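Local coordinates for transcription factor SPN1 (Saccharomyces cerevisiae, PDB 3NFQ), which regulates transcription by RNA polymerase II and may act in both the recruitment and post-recruitment steps of the TATA-binding protein, at residues M25-A29 / R82-E86; A28-D32 / A49-L55; V125-T129 / A142-I146. One frame throughout, in Å; residues are numbered along the deposited sequence.

All three contacts pack helix against helix, but their chemistry changes with place. Interaction 1 is the buried one, near the centre of the chain: an indole locked onto helix 10-42 by one polar bond and a selenomethionine methyl. Interaction 2 uses an overlapping part of that helix, sharing Ala28 and Ala29 with interaction 1, and is partly buried and largely polar, an aspartate binding backbone N-H groups at the start of helix 51-63 and a lysine ammonium. The two touch, Trp84 CH2 lying 3.4 Å from Lys52 O. Interaction 3, also partly buried, sits across the chain's centre from interaction 2 and is apolar packing between helices 121-130 and 136-149; Tyr128 OH reaches Leu85 O at 2.6 Å, tying it to interaction 1.

Interaction 1: residues M25-A29 / R82-E86; sequences MNIAA and RIWLE
The carbonyl oxygen of Met25 is gripped twice: Ala29 N, one helical turn on, bonds to Met25 O at 3.0 Å, and Trp84 NE1 reaches the same Met25 O at 2.9 Å from the opposite face of the carbonyl plane. The indole bond is almost straight, 173° at the hydrogen, and the oxygen lies in the ring plane. Residue 25 is a selenomethionine, and its chain, bent at chi3 (77°), swings its methyl over one face of the indole, with CE 3.6 Å from the centroid of the six-membered ring. SE stands farther off above that face, a Met-aromatic contact. Replacing Trp84 by an alanine would probably leave the Met25 oxygen without its second donor and the selenomethionine methyl without the ring beneath it. Beside the indole, Ala29 CB meets Ile83 CG2 at 3.9 Å, and Asn26 ND2, weakly hydrogen-bonded to Ser80 OG, lies near Ile83 CD1. Val59 of helix 51-63 and Leu102 of helix 96-107 also touch the Trp84 side chain, so the ring is wedged among three helices. This is a buried helix-helix joint in an all-helical domain, fastening the long helix 10-42 to helix 77-85 of the TFIIS N-terminal family region.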
HETATM    1  N   MSE A  25       8.901   1.406   4.742  1.00 17.12           N
HETATM    2  CA  MSE A  25       7.443   1.619   4.735  1.00 17.17           C
HETATM    3  C   MSE A  25       6.846   1.117   6.013  1.00 14.86           C
HETATM    4  O   MSE A  25       5.931   1.744   6.584  1.00 13.22           O
HETATM    5  CB  MSE A  25       6.826   0.912   3.504  1.00 15.50           C
HETATM    6  CG  MSE A  25       7.179   1.628   2.261  1.00 16.90           C
HETATM    7 SE   MSE A  25       6.225   0.685   0.741  1.00 27.40          SE
HETATM    8  CE  MSE A  25       4.428   1.458   1.104  1.00 15.20           C
ATOM      9  N   ASN A  26       7.313  -0.050   6.474  1.00 15.93           N
ATOM     10  CA  ASN A  26       6.753  -0.590   7.718  1.00 17.28           C
ATOM     11  C   ASN A  26       7.102   0.280   8.920  1.00 16.61           C
ATOM     12  O   ASN A  26       6.281   0.455   9.807  1.00 16.31           O
ATOM     13  CB  ASN A  26       7.248  -2.037   8.014  1.00 18.16           C
ATOM     14  CG  ASN A  26       6.848  -3.017   6.961  1.00 22.81           C
ATOM     15  OD1 ASN A  26       7.455  -4.119   6.836  1.00 26.04           O
ATOM     16  ND2 ASN A  26       5.840  -2.653   6.168  1.00 20.91           N
ATOM     17  N   ILE A  27       8.327   0.797   8.948  1.00 16.78           N
ATOM     18  CA  ILE A  27       8.745   1.673  10.065  1.00 17.09           C
ATOM     19  C   ILE A  27       7.896   2.930  10.034  1.00 15.79           C
ATOM     20  O   ILE A  27       7.394   3.397  11.037  1.00 16.49           O
ATOM     21  CB  ILE A  27      10.237   2.057   9.942  1.00 17.01           C
ATOM     22  CG1 ILE A  27      11.106   0.853  10.308  1.00 19.38           C
ATOM     23  CG2 ILE A  27      10.539   3.289  10.847  1.00 18.10           C
ATOM     24  CD1 ILE A  27      12.559   0.903   9.736  1.00 20.19           C
ATOM     25  N   ALA A  28       7.689   3.495   8.858  1.00 15.62           N
ATOM     26  CA  ALA A  28       6.826   4.693   8.802  1.00 14.50           C
ATOM     27  C   ALA A  28       5.410   4.440   9.265  1.00 15.06           C
ATOM     28  O   ALA A  28       4.795   5.259   9.975  1.00 13.84           O
ATOM     29  CB  ALA A  28       6.825   5.268   7.394  1.00 15.18           C
ATOM     30  N   ALA A  29       4.856   3.279   8.897  1.00 14.62           N
ATOM     31  CA  ALA A  29       3.505   2.984   9.285  1.00 14.34           C
ATOM     32  C   ALA A  29       3.343   2.804  10.816  1.00 14.27           C
ATOM     33  O   ALA A  29       2.333   3.258  11.422  1.00 14.96           O
ATOM     34  CB  ALA A  29       3.039   1.762   8.552  1.00 14.10           C
ATOM     35  N   ARG A  82      -0.044  -2.939   1.359  1.00 13.29           N
ATOM     36  CA  ARG A  82      -1.251  -3.321   2.006  1.00 12.29           C
ATOM     37  C   ARG A  82      -1.334  -2.764   3.399  1.00 12.55           C
ATOM     38  O   ARG A  82      -2.412  -2.357   3.844  1.00 12.27           O
ATOM     39  CB  ARG A  82      -1.256  -4.850   2.089  1.00 12.67           C
ATOM     40  CG  ARG A  82      -2.416  -5.388   2.849  1.00 15.21           C
ATOM     41  CD  ARG A  82      -1.899  -6.652   3.504  1.00 28.79           C
ATOM     42  NE  ARG A  82      -1.728  -6.435   4.882  1.00 27.86           N
ATOM     43  CZ  ARG A  82      -0.997  -7.132   5.749  1.00 27.87           C
ATOM     44  NH1 ARG A  82      -0.212  -8.169   5.457  1.00 24.58           N
ATOM     45  NH2 ARG A  82      -1.067  -6.703   6.990  1.00 27.59           N
ATOM     46  N   ILE A  83      -0.213  -2.763   4.122  1.00 12.24           N
ATOM     47  CA  ILE A  83      -0.236  -2.189   5.502  1.00 12.92           C
ATOM     48  C   ILE A  83      -0.596  -0.684   5.494  1.00 12.89           C
ATOM     49  O   ILE A  83      -1.327  -0.190   6.361  1.00 12.01           O
ATOM     50  CB  ILE A  83       1.143  -2.396   6.176  1.00 15.00           C
ATOM     51  CG1 ILE A  83       1.252  -3.861   6.592  1.00 15.85           C
ATOM     52  CG2 ILE A  83       1.283  -1.565   7.484  1.00 16.07           C
ATOM     53  CD1 ILE A  83       2.731  -4.275   6.869  1.00 21.75           C
ATOM     54  N   TRP A  84      -0.060   0.063   4.523  1.00 12.28           N
ATOM     55  CA  TRP A  84      -0.497   1.456   4.386  1.00 12.38           C
ATOM     56  C   TRP A  84      -1.993   1.630   4.114  1.00 12.71           C
ATOM     57  O   TRP A  84      -2.603   2.549   4.638  1.00 13.36           O
ATOM     58  CB  TRP A  84       0.331   2.195   3.318  1.00 12.69           C
ATOM     59  CG  TRP A  84       1.697   2.513   3.762  1.00 13.99           C
ATOM     60  CD1 TRP A  84       2.430   1.874   4.721  1.00 15.14           C
ATOM     61  CD2 TRP A  84       2.523   3.539   3.238  1.00 12.59           C
ATOM     62  NE1 TRP A  84       3.683   2.428   4.801  1.00 13.32           N
ATOM     63  CE2 TRP A  84       3.756   3.471   3.921  1.00 17.29           C
ATOM     64  CE3 TRP A  84       2.339   4.530   2.272  1.00 15.50           C
ATOM     65  CZ2 TRP A  84       4.779   4.335   3.683  1.00 12.84           C
ATOM     66  CZ3 TRP A  84       3.394   5.399   2.002  1.00 12.74           C
ATOM     67  CH2 TRP A  84       4.592   5.305   2.697  1.00 14.83           C
ATOM     68  N   LEU A  85      -2.607   0.725   3.347  1.00 13.46           N
ATOM     69  CA  LEU A  85      -4.002   0.908   2.910  1.00 12.11           C
ATOM     70  C   LEU A  85      -4.979   0.365   3.937  1.00 12.44           C
ATOM     71  O   LEU A  85      -6.133   0.786   3.982  1.00 12.19           O
ATOM     72  CB  LEU A  85      -4.193   0.135   1.589  1.00 10.26           C
ATOM     73  CG  LEU A  85      -3.569   0.846   0.352  1.00 13.05           C
ATOM     74  CD1 LEU A  85      -3.630  -0.055  -0.878  1.00 12.84           C
ATOM     75  CD2 LEU A  85      -4.274   2.176   0.122  1.00 10.87           C
ATOM     76  N   GLU A  86      -4.538  -0.606   4.720  1.00 14.21           N
ATOM     77  CA  GLU A  86      -5.513  -1.344   5.525  1.00 15.91           C
ATOM     78  C   GLU A  86      -6.180  -0.494   6.583  1.00 16.00           C
ATOM     79  O   GLU A  86      -5.567   0.431   7.162  1.00 16.27           O
ATOM     80  CB  GLU A  86      -4.868  -2.613   6.148  1.00 14.83           C
ATOM     81  CG  GLU A  86      -4.107  -2.403   7.391  1.00 17.71           C
ATOM     82  CD  GLU A  86      -3.214  -3.611   7.778  1.00 19.50           C
ATOM     83  OE1 GLU A  86      -3.439  -4.710   7.265  1.00 22.55           O
ATOM     84  OE2 GLU A  86      -2.291  -3.443   8.606  1.00 25.33           O
TER

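Interaction 2: residues A28-D32 / A49-L55; sequences AAQLD and AMQKVKL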
ATOM      1  N   ALA A  28       7.689   3.495   8.858  1.00 15.62           N
ATOM      2  CA  ALA A  28       6.826   4.693   8.802  1.00 14.50           C
ATOM      3  C   ALA A  28       5.410   4.440   9.265  1.00 15.06           C
ATOM      4  O   ALA A  28       4.795   5.259   9.975  1.00 13.84           O
ATOM      5  CB  ALA A  28       6.825   5.268   7.394  1.00 15.18           C
ATOM      6  N   ALA A  29       4.856   3.279   8.897  1.00 14.62           N
ATOM      7  CA  ALA A  29       3.505   2.984   9.285  1.00 14.34           C
ATOM      8  C   ALA A  29       3.343   2.804  10.816  1.00 14.27           C
ATOM      9  O   ALA A  29       2.333   3.258  11.422  1.00 14.96           O
ATOM     10  CB  ALA A  29       3.039   1.762   8.552  1.00 14.10           C
ATOM     11  N   GLN A  30       4.314   2.104  11.413  1.00 15.15           N
ATOM     12  CA  GLN A  30       4.361   1.918  12.877  1.00 16.31           C
ATOM     13  C   GLN A  30       4.562   3.247  13.590  1.00 15.99           C
ATOM     14  O   GLN A  30       3.870   3.567  14.524  1.00 15.05           O
ATOM     15  CB  GLN A  30       5.475   0.917  13.262  1.00 17.35           C
ATOM     16  CG  GLN A  30       5.354   0.476  14.761  1.00 27.55           C
ATOM     17  CD  GLN A  30       3.916   0.003  15.128  1.00 34.85           C
ATOM     18  OE1 GLN A  30       3.339  -0.852  14.452  1.00 40.55           O
ATOM     19  NE2 GLN A  30       3.329   0.600  16.186  1.00 37.27           N
ATOM     20  N   LEU A  31       5.491   4.054  13.123  1.00 15.94           N
ATOM     21  CA  LEU A  31       5.617   5.395  13.743  1.00 17.27           C
ATOM     22  C   LEU A  31       4.326   6.208  13.706  1.00 18.07           C
ATOM     23  O   LEU A  31       3.936   6.830  14.710  1.00 17.99           O
ATOM     24  CB  LEU A  31       6.774   6.194  13.151  1.00 16.37           C
ATOM     25  CG  LEU A  31       8.157   5.636  13.397  1.00 17.84           C
ATOM     26  CD1 LEU A  31       9.138   6.332  12.502  1.00 18.15           C
ATOM     27  CD2 LEU A  31       8.587   5.751  14.853  1.00 18.60           C
ATOM     28  N   ASP A  32       3.659   6.229  12.552  1.00 16.72           N
ATOM     29  CA  ASP A  32       2.393   6.945  12.415  1.00 17.02           C
ATOM     30  C   ASP A  32       1.293   6.360  13.331  1.00 18.88           C
ATOM     31  O   ASP A  32       0.525   7.096  13.929  1.00 20.41           O
ATOM     32  CB  ASP A  32       1.945   6.934  10.936  1.00 15.22           C
ATOM     33  CG  ASP A  32       2.707   7.960  10.095  1.00 19.40           C
ATOM     34  OD1 ASP A  32       3.542   8.666  10.706  1.00 18.62           O
ATOM     35  OD2 ASP A  32       2.481   8.060   8.853  1.00 19.01           O
ATOM     36  N   ALA A  49       0.474  12.512  12.293  1.00 23.18           N
ATOM     37  CA  ALA A  49       1.306  11.477  11.673  1.00 24.01           C
ATOM     38  C   ALA A  49       1.836  11.934  10.285  1.00 26.42           C
ATOM     39  O   ALA A  49       1.098  12.393   9.406  1.00 28.15           O
ATOM     40  CB  ALA A  49       0.502  10.167  11.615  1.00 23.59           C
HETATM   41  N   MSE A  50       3.137  11.940  10.126  1.00 26.52           N
HETATM   42  CA  MSE A  50       3.698  12.390   8.873  1.00 29.81           C
HETATM   43  C   MSE A  50       4.662  11.429   8.232  1.00 24.64           C
HETATM   44  O   MSE A  50       5.138  11.738   7.157  1.00 25.47           O
HETATM   45  CB  MSE A  50       4.442  13.736   9.055  1.00 29.01           C
HETATM   46  CG  MSE A  50       3.574  14.803   9.663  1.00 34.56           C
HETATM   47 SE   MSE A  50       4.614  16.530   9.611  1.00 47.80          SE
HETATM   48  CE  MSE A  50       6.247  16.001  10.811  1.00 44.08           C
ATOM     49  N   GLN A  51       4.965  10.273   8.835  1.00 21.46           N
ATOM     50  CA  GLN A  51       6.063   9.494   8.289  1.00 18.48           C
ATOM     51  C   GLN A  51       5.744   8.905   6.906  1.00 18.93           C
ATOM     52  O   GLN A  51       6.591   8.951   6.009  1.00 19.08           O
ATOM     53  CB  GLN A  51       6.567   8.412   9.247  1.00 18.31           C
ATOM     54  CG  GLN A  51       7.139   8.967  10.586  1.00 15.86           C
ATOM     55  CD  GLN A  51       8.290   9.961  10.319  1.00 20.76           C
ATOM     56  OE1 GLN A  51       8.099  11.136  10.524  1.00 23.34           O
ATOM     57  NE2 GLN A  51       9.445   9.481   9.835  1.00 25.33           N
ATOM     58  N   LYS A  52       4.578   8.287   6.773  1.00 18.15           N
ATOM     59  CA  LYS A  52       4.154   7.770   5.463  1.00 18.39           C
ATOM     60  C   LYS A  52       4.119   8.854   4.381  1.00 18.92           C
ATOM     61  O   LYS A  52       4.663   8.640   3.300  1.00 18.70           O
ATOM     62  CB  LYS A  52       2.786   7.111   5.564  1.00 17.44           C
ATOM     63  CG  LYS A  52       2.774   5.918   6.475  1.00 17.24           C
ATOM     64  CD  LYS A  52       1.408   5.196   6.262  1.00 12.62           C
ATOM     65  CE  LYS A  52       0.120   5.953   6.701  1.00 12.35           C
ATOM     66  NZ  LYS A  52       0.215   6.287   8.198  1.00 16.93           N
ATOM     67  N   VAL A  53       3.526  10.006   4.672  1.00 20.59           N
ATOM     68  CA  VAL A  53       3.464  11.074   3.633  1.00 23.20           C
ATOM     69  C   VAL A  53       4.813  11.558   3.240  1.00 24.00           C
ATOM     70  O   VAL A  53       5.028  11.902   2.087  1.00 23.29           O
ATOM     71  CB  VAL A  53       2.525  12.284   3.964  1.00 24.40           C
ATOM     72  CG1 VAL A  53       1.109  11.829   4.143  1.00 24.04           C
ATOM     73  CG2 VAL A  53       2.972  13.066   5.185  1.00 26.23           C
ATOM     74  N   LYS A  54       5.764  11.567   4.176  1.00 23.23           N
ATOM     75  CA  LYS A  54       7.098  11.957   3.782  1.00 23.15           C
ATOM     76  C   LYS A  54       7.753  10.949   2.888  1.00 23.77           C
ATOM     77  O   LYS A  54       8.591  11.314   2.082  1.00 22.80           O
ATOM     78  CB  LYS A  54       8.015  12.130   4.995  1.00 23.82           C
ATOM     79  CG  LYS A  54       7.673  13.335   5.827  1.00 26.26           C
ATOM     80  CD  LYS A  54       8.786  13.491   6.889  1.00 32.03           C
ATOM     81  CE  LYS A  54       8.375  14.479   7.941  1.00 37.90           C
ATOM     82  NZ  LYS A  54       9.239  14.344   9.175  1.00 45.17           N
ATOM     83  N   LEU A  55       7.459   9.652   3.107  1.00 21.22           N
ATOM     84  CA  LEU A  55       8.024   8.602   2.314  1.00 20.28           C
ATOM     85  C   LEU A  55       7.236   8.373   1.008  1.00 19.83           C
ATOM     86  O   LEU A  55       7.757   7.792   0.086  1.00 22.42           O
ATOM     87  CB  LEU A  55       8.097   7.303   3.118  1.00 20.13           C
ATOM     88  CG  LEU A  55       8.819   6.071   2.569  1.00 23.51           C
ATOM     89  CD1 LEU A  55      10.308   6.320   2.119  1.00 20.74           C
ATOM     90  CD2 LEU A  55       8.776   4.979   3.621  1.00 20.37           C
TER
HETATM   91  O   HOH W   1       0.284   3.793   9.692  1.00 17.47           O
HETATM   92  O   HOH W   2       1.732  10.078   7.177  1.00 20.89           O
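Asp32 holds its CG anti to its own carbonyl carbon (chi1 -78°), which aims the carboxylate at the start of helix 51-63, while Lys52 bends at chi3 (-66°) and again at chi4 and curls its ammonium back to meet it. The two oxygens share the work. OD1 of Asp32 uses its syn lone pair to take the backbone N of Gln51 at 2.8 Å. OD2 of Asp32 is met by Lys52 N at 3.0 Å from above the carboxylate plane, and on its anti lone pair by Lys52 NZ, again at 3.0 Å, in a salt bridge. A water adds a further donor to OD2, and accepts from Val53 N. The carboxylate thus takes two backbone N-H groups of the first turn of helix 51-63, though it belongs to another helix; its charge probably also suits the helix dipole, and its rotation is well fixed. A second water accepts from Lys52 NZ and donates to Ala29 O. Ala49 CB presses on the carboxylate, 3.5 Å from Asp32 CG. Farther along, small Ala28 lets the backbones close in, its CB 3.7 Å from Gln51 CB, and Leu31 CB rests on Gln51 CG. The axes of the short helical segments approach to 8.8 Å and run roughly antiparallel, with 148° between their directions. Trp84 of helix 77-85 touches Ala29, Lys52 and Leu55, and Ile98 of helix 96-107 touches Lys52, so these two helices lie against the junction.

Interaction 3: residues V125-T129 / A142-I146; sequences VIFYT and AEKLI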
ATOM      1  N   VAL A 125      -8.118  -4.790  -0.613  1.00 15.31           N
ATOM      2  CA  VAL A 125      -8.723  -4.180  -1.814  1.00 15.59           C
ATOM      3  C   VAL A 125     -10.225  -4.523  -1.860  1.00 16.99           C
ATOM      4  O   VAL A 125     -11.077  -3.664  -2.184  1.00 16.17           O
ATOM      5  CB  VAL A 125      -7.947  -4.570  -3.122  1.00 15.67           C
ATOM      6  CG1 VAL A 125      -8.667  -4.045  -4.403  1.00 18.82           C
ATOM      7  CG2 VAL A 125      -6.546  -4.002  -3.055  1.00 16.87           C
ATOM      8  N   ILE A 126     -10.583  -5.747  -1.478  1.00 16.70           N
ATOM      9  CA  ILE A 126     -12.004  -6.082  -1.378  1.00 18.56           C
ATOM     10  C   ILE A 126     -12.719  -5.143  -0.382  1.00 18.67           C
ATOM     11  O   ILE A 126     -13.806  -4.630  -0.661  1.00 18.60           O
ATOM     12  CB  ILE A 126     -12.210  -7.588  -1.018  1.00 17.99           C
ATOM     13  CG1 ILE A 126     -11.804  -8.460  -2.220  1.00 20.64           C
ATOM     14  CG2 ILE A 126     -13.700  -7.857  -0.610  1.00 20.04           C
ATOM     15  CD1 ILE A 126     -11.621  -9.936  -1.955  1.00 21.83           C
ATOM     16  N   PHE A 127     -12.112  -4.904   0.785  1.00 16.69           N
ATOM     17  CA  PHE A 127     -12.673  -4.012   1.771  1.00 16.42           C
ATOM     18  C   PHE A 127     -12.935  -2.604   1.159  1.00 15.91           C
ATOM     19  O   PHE A 127     -13.959  -1.949   1.422  1.00 16.02           O
ATOM     20  CB  PHE A 127     -11.696  -3.896   2.978  1.00 16.99           C
ATOM     21  CG  PHE A 127     -12.068  -2.804   3.951  1.00 21.07           C
ATOM     22  CD1 PHE A 127     -12.926  -3.034   5.030  1.00 20.21           C
ATOM     23  CD2 PHE A 127     -11.590  -1.520   3.775  1.00 22.32           C
ATOM     24  CE1 PHE A 127     -13.300  -1.986   5.914  1.00 18.32           C
ATOM     25  CE2 PHE A 127     -11.951  -0.504   4.663  1.00 21.20           C
ATOM     26  CZ  PHE A 127     -12.778  -0.714   5.704  1.00 24.05           C
ATOM     27  N   TYR A 128     -12.027  -2.159   0.303  1.00 15.55           N
ATOM     28  CA  TYR A 128     -12.212  -0.827  -0.342  1.00 15.99           C
ATOM     29  C   TYR A 128     -13.470  -0.810  -1.267  1.00 17.70           C
ATOM     30  O   TYR A 128     -14.113   0.235  -1.442  1.00 16.00           O
ATOM     31  CB  TYR A 128     -10.969  -0.461  -1.131  1.00 16.01           C
ATOM     32  CG  TYR A 128     -10.007   0.340  -0.259  1.00 16.86           C
ATOM     33  CD1 TYR A 128      -9.221  -0.310   0.686  1.00 16.60           C
ATOM     34  CD2 TYR A 128      -9.889   1.738  -0.373  1.00 16.50           C
ATOM     35  CE1 TYR A 128      -8.314   0.411   1.521  1.00 14.68           C
ATOM     36  CE2 TYR A 128      -8.966   2.469   0.453  1.00 14.64           C
ATOM     37  CZ  TYR A 128      -8.186   1.771   1.406  1.00 17.02           C
ATOM     38  OH  TYR A 128      -7.293   2.392   2.263  1.00 16.27           O
ATOM     39  N   THR A 129     -13.815  -1.980  -1.824  1.00 19.65           N
ATOM     40  CA  THR A 129     -15.008  -2.072  -2.716  1.00 21.48           C
ATOM     41  C   THR A 129     -16.328  -1.921  -1.973  1.00 23.85           C
ATOM     42  O   THR A 129     -17.357  -1.526  -2.588  1.00 24.35           O
ATOM     43  CB  THR A 129     -15.049  -3.357  -3.542  1.00 20.64           C
ATOM     44  OG1 THR A 129     -15.385  -4.478  -2.691  1.00 19.17           O
ATOM     45  CG2 THR A 129     -13.740  -3.605  -4.261  1.00 19.93           C
ATOM     46  N   ALA A 142     -10.942  -0.050  -7.152  1.00 19.02           N
ATOM     47  CA  ALA A 142     -10.594  -1.267  -6.384  1.00 16.96           C
ATOM     48  C   ALA A 142     -11.354  -2.474  -6.971  1.00 18.60           C
ATOM     49  O   ALA A 142     -10.810  -3.535  -7.116  1.00 18.14           O
ATOM     50  CB  ALA A 142     -10.930  -1.057  -4.880  1.00 15.68           C
ATOM     51  N   GLU A 143     -12.617  -2.282  -7.333  1.00 18.64           N
ATOM     52  CA  GLU A 143     -13.427  -3.343  -7.919  1.00 20.78           C
ATOM     53  C   GLU A 143     -12.914  -3.758  -9.302  1.00 20.42           C
ATOM     54  O   GLU A 143     -12.894  -4.940  -9.614  1.00 18.95           O
ATOM     55  CB  GLU A 143     -14.887  -2.847  -7.955  1.00 22.15           C
ATOM     56  CG  GLU A 143     -15.788  -3.605  -8.792  1.00 25.11           C
ATOM     57  CD  GLU A 143     -17.099  -2.862  -8.980  1.00 33.65           C
ATOM     58  OE1 GLU A 143     -17.463  -2.706 -10.169  1.00 35.42           O
ATOM     59  OE2 GLU A 143     -17.702  -2.388  -7.947  1.00 34.21           O
ATOM     60  N   LYS A 144     -12.472  -2.799 -10.112  1.00 18.25           N
ATOM     61  CA  LYS A 144     -11.831  -3.110 -11.400  1.00 18.81           C
ATOM     62  C   LYS A 144     -10.542  -3.877 -11.212  1.00 19.22           C
ATOM     63  O   LYS A 144     -10.259  -4.836 -11.935  1.00 17.43           O
ATOM     64  CB  LYS A 144     -11.507  -1.822 -12.167  1.00 19.28           C
ATOM     65  CG  LYS A 144     -10.713  -2.105 -13.446  1.00 22.75           C
ATOM     66  CD  LYS A 144      -9.975  -0.824 -13.861  1.00 27.97           C
ATOM     67  CE  LYS A 144      -8.642  -1.096 -14.566  1.00 29.96           C
ATOM     68  NZ  LYS A 144      -8.378   0.227 -15.329  1.00 34.69           N
ATOM     69  N   LEU A 145      -9.733  -3.453 -10.237  1.00 18.54           N
ATOM     70  CA  LEU A 145      -8.422  -4.083 -10.069  1.00 20.04           C
ATOM     71  C   LEU A 145      -8.572  -5.502  -9.543  1.00 19.77           C
ATOM     72  O   LEU A 145      -7.873  -6.400  -9.994  1.00 21.13           O
ATOM     73  CB  LEU A 145      -7.572  -3.300  -9.096  1.00 18.73           C
ATOM     74  CG  LEU A 145      -7.071  -1.998  -9.743  1.00 19.11           C
ATOM     75  CD1 LEU A 145      -6.333  -1.210  -8.646  1.00 21.40           C
ATOM     76  CD2 LEU A 145      -6.148  -2.310 -10.876  1.00 23.16           C
ATOM     77  N   ILE A 146      -9.418  -5.700  -8.571  1.00 21.71           N
ATOM     78  CA  ILE A 146      -9.555  -7.075  -8.064  1.00 23.58           C
ATOM     79  C   ILE A 146     -10.043  -8.085  -9.134  1.00 24.88           C
ATOM     80  O   ILE A 146      -9.595  -9.246  -9.173  1.00 25.59           O
ATOM     81  CB  ILE A 146     -10.398  -7.134  -6.739  1.00 25.24           C
ATOM     82  CG1 ILE A 146     -10.162  -8.450  -5.991  1.00 28.82           C
ATOM     83  CG2 ILE A 146     -11.830  -6.905  -6.936  1.00 26.13           C
ATOM     84  CD1 ILE A 146      -8.845  -8.375  -5.186  1.00 23.12           C
TER
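Ala142 is the small knob of this contact: its CB enters a hollow on helix 121-130 edged by Val125, Tyr128 and Thr129. It lies 3.8 Å from Val125 CG1 and equally near Tyr128 CB. Val125 answers with its own bump, CG1 anti to the backbone N (chi1 174°), a rotation that lays it on the backbone of the other helix, 3.5 Å from Ala142 O, with Ile146 CB beyond it. Thr129 fills the next dip with its methyl: CG2 sits 3.5 Å from Glu143 N and spreads over Glu143 CA and CB. Its hydroxyl turns back into its own helix, Thr129 OG1 donating to Ile126 O at 2.6 Å in the carbonyl plane, on a lone pair; that bond fixes the chi1 rotation and leaves the methyl facing the neighbour. At the outer end Ile126 and Ile146 cross at about a right angle, CG1 of one against CG1 of the other at 4.1 Å. The polar ends look away from the seam, Tyr128 OH bonding to Leu85 O and Glu143 pairing with Arg140. Phe103 of helix 96-107 closes the inner side, touching Ala142 and meeting the Tyr128 ring edge-to-face. The segment axes pass 8.7 Å apart at a crossing angle of -139°, an oblique, roughly antiparallel pairing of successive helices within the TFIIS helical bundle-like domain.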